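Local coordinates for protein tyrosine--tRNA ligase (Archaeoglobus fulgidus, PDB 2CYB) that probably activates tyrosine with ATP and transfers it to the acceptor end of tRNA(Tyr), working as a homodimeric class I synthetase, at residues 66-71 against 95-100. Sequence-based numbering, arbitrary orientation.
With TYR (tyrosine), chain C.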
loop_
_atom_site.group_PDB
_atom_site.type_symbol
_atom_site.label_atom_id
_atom_site.label_comp_id
_atom_site.label_asym_id
_atom_site.label_seq_id
_atom_site.Cartn_x
_atom_site.Cartn_y
_atom_site.Cartn_z
ATOM N N ILE A 66 26.153 -13.634 4.987
ATOM C CA ILE A 66 25.692 -12.650 4.013
ATOM C C ILE A 66 24.483 -13.048 3.186
ATOM O O ILE A 66 24.426 -14.140 2.617
ATOM C CB ILE A 66 26.821 -12.275 3.019
ATOM C CG1 ILE A 66 28.037 -11.738 3.775
ATOM C CG2 ILE A 66 26.318 -11.233 2.024
ATOM C CD1 ILE A 66 27.763 -10.509 4.604
ATOM N N ILE A 67 23.511 -12.147 3.119
ATOM C CA ILE A 67 22.325 -12.382 2.314
ATOM C C ILE A 67 22.230 -11.277 1.270
ATOM O O ILE A 67 22.411 -10.102 1.583
ATOM C CB ILE A 67 21.032 -12.348 3.153
ATOM C CG1 ILE A 67 21.031 -13.494 4.164
ATOM C CG2 ILE A 67 19.816 -12.453 2.234
ATOM C CD1 ILE A 67 19.770 -13.556 4.995
ATOM N N VAL A 68 21.975 -11.658 0.025
ATOM C CA VAL A 68 21.804 -10.680 -1.037
ATOM C C VAL A 68 20.361 -10.816 -1.483
ATOM O O VAL A 68 19.953 -11.864 -1.981
ATOM C CB VAL A 68 22.709 -10.952 -2.248
ATOM C CG1 VAL A 68 22.366 -9.981 -3.384
ATOM C CG2 VAL A 68 24.168 -10.793 -1.853
ATOM N N LEU A 69 19.583 -9.761 -1.288
ATOM C CA LEU A 69 18.182 -9.787 -1.682
ATOM C C LEU A 69 17.975 -9.191 -3.064
ATOM O O LEU A 69 18.249 -8.007 -3.298
ATOM C CB LEU A 69 17.318 -9.020 -0.670
ATOM C CG LEU A 69 15.848 -8.818 -1.080
ATOM C CD1 LEU A 69 15.136 -10.167 -1.157
ATOM C CD2 LEU A 69 15.163 -7.915 -0.069
ATOM N N LEU A 70 17.517 -10.029 -3.986
ATOM C CA LEU A 70 17.200 -9.586 -5.330
ATOM C C LEU A 70 15.730 -9.204 -5.129
ATOM O O LEU A 70 14.841 -10.050 -5.171
ATOM C CB LEU A 70 17.356 -10.744 -6.318
ATOM C CG LEU A 70 18.800 -11.270 -6.424
ATOM C CD1 LEU A 70 18.825 -12.646 -7.062
ATOM C CD2 LEU A 70 19.634 -10.301 -7.234
ATOM N N ALA A 71 15.493 -7.922 -4.872
ATOM C CA ALA A 71 14.152 -7.420 -4.591
ATOM C C ALA A 71 13.289 -7.214 -5.823
ATOM O O ALA A 71 13.030 -6.080 -6.218
ATOM C CB ALA A 71 14.263 -6.103 -3.794
ATOM N N LYS A 95 24.149 -13.593 -11.349
ATOM C CA LYS A 95 25.376 -14.020 -12.019
ATOM C C LYS A 95 26.488 -12.993 -11.829
ATOM O O LYS A 95 27.631 -13.344 -11.529
ATOM C CB LYS A 95 25.127 -14.216 -13.514
ATOM C CG LYS A 95 24.161 -15.334 -13.844
ATOM C CD LYS A 95 24.021 -15.495 -15.347
ATOM C CE LYS A 95 23.130 -16.674 -15.696
ATOM N NZ LYS A 95 23.043 -16.881 -17.170
ATOM N N VAL A 96 26.147 -11.720 -12.000
ATOM C CA VAL A 96 27.128 -10.656 -11.852
ATOM C C VAL A 96 27.661 -10.572 -10.432
ATOM O O VAL A 96 28.872 -10.530 -10.227
ATOM C CB VAL A 96 26.532 -9.288 -12.250
ATOM C CG1 VAL A 96 27.567 -8.185 -12.045
ATOM C CG2 VAL A 96 26.081 -9.327 -13.697
ATOM N N PHE A 97 26.761 -10.544 -9.451
ATOM C CA PHE A 97 27.186 -10.463 -8.061
ATOM C C PHE A 97 28.138 -11.600 -7.707
ATOM O O PHE A 97 29.092 -11.408 -6.951
ATOM C CB PHE A 97 25.975 -10.463 -7.120
ATOM C CG PHE A 97 25.183 -9.178 -7.153
ATOM C CD1 PHE A 97 25.821 -7.950 -7.002
ATOM C CD2 PHE A 97 23.801 -9.197 -7.321
ATOM C CE1 PHE A 97 25.096 -6.754 -7.020
ATOM C CE2 PHE A 97 23.068 -8.009 -7.340
ATOM C CZ PHE A 97 23.719 -6.785 -7.188
ATOM N N ILE A 98 27.877 -12.783 -8.257
ATOM C CA ILE A 98 28.743 -13.932 -8.014
ATOM C C ILE A 98 30.093 -13.639 -8.660
ATOM O O ILE A 98 31.145 -13.753 -8.023
ATOM C CB ILE A 98 28.159 -15.219 -8.641
ATOM C CG1 ILE A 98 26.845 -15.584 -7.948
ATOM C CG2 ILE A 98 29.164 -16.366 -8.515
ATOM C CD1 ILE A 98 26.143 -16.775 -8.551
ATOM N N ALA A 99 30.044 -13.242 -9.927
ATOM C CA ALA A 99 31.241 -12.924 -10.694
ATOM C C ALA A 99 32.074 -11.812 -10.060
ATOM O O ALA A 99 33.281 -11.751 -10.267
ATOM C CB ALA A 99 30.852 -12.542 -12.114
ATOM N N LEU A 100 31.433 -10.935 -9.291
ATOM C CA LEU A 100 32.141 -9.840 -8.634
ATOM C C LEU A 100 32.811 -10.290 -7.340
ATOM O O LEU A 100 33.546 -9.526 -6.709
ATOM C CB LEU A 100 31.187 -8.686 -8.332
ATOM C CG LEU A 100 30.685 -7.865 -9.519
ATOM C CD1 LEU A 100 29.698 -6.820 -9.018
ATOM C CD2 LEU A 100 31.858 -7.196 -10.229
HETATM N N TYR C . 15.679 0.457 -1.584
HETATM C CA TYR C . 16.904 -0.166 -2.145
HETATM C C TYR C . 17.501 0.698 -3.253
HETATM O O TYR C . 18.533 0.293 -3.812
HETATM C CB TYR C . 16.567 -1.565 -2.671
HETATM C CG TYR C . 16.092 -2.475 -1.563
HETATM C CD1 TYR C . 14.852 -3.112 -1.628
HETATM C CD2 TYR C . 16.895 -2.694 -0.437
HETATM C CE1 TYR C . 14.422 -3.956 -0.590
HETATM C CE2 TYR C . 16.483 -3.521 0.592
HETATM C CZ TYR C . 15.248 -4.153 0.513
HETATM O OH TYR C . 14.864 -4.988 1.532
HETATM O OXT TYR C . 16.938 1.777 -3.534
#
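With CG turned opposite the carbonyl carbon (chi1 -72°), F97 sends its ring off the helix toward the strand, where the side chains of V68 and L70 receive it. L70 has the same kind of first torsion (chi1 -64°) and a second that sets CD1 anti to CA, leaving CD2 as the branch swung to the ring although its CB does not head that way. The two side chains run past each other in opposite directions, and the methyl arrives at the ring's edge, near its plane: L70 CD2 lies 4.1 Å from F97 CE2. V68 comes in obliquely, its CG1 4.3 Å from F97 CD2. Both touches are apolar, at ordinary van der Waals distance, and all three residues are buried.

This is one flank of the Rossmann-fold core of a class I synthetase, with helix 83-99 lying against the parallel strand 65-70. That strand sits between strands 34-39 and 108-111, hydrogen-bonded through its backbone to both, and F97 also meets the ring of Y39, with the planes about 30° apart, and touches F109 and V53.

L69, between V68 and L70, faces the other way, and A71, just past the strand's end, joins it in lining the pocket that holds the substrate tyrosine: L69 CD2 is 3.3 Å from the ligand OH, and A71 CB sits 3.7 Å from ligand CD1. The ligand is hydrogen-bonded to Y36, Y158, Q162, D165 and Q180. A71 is also the N-cap residue of helix 72-77, at the point where the strand gives way to the next helix.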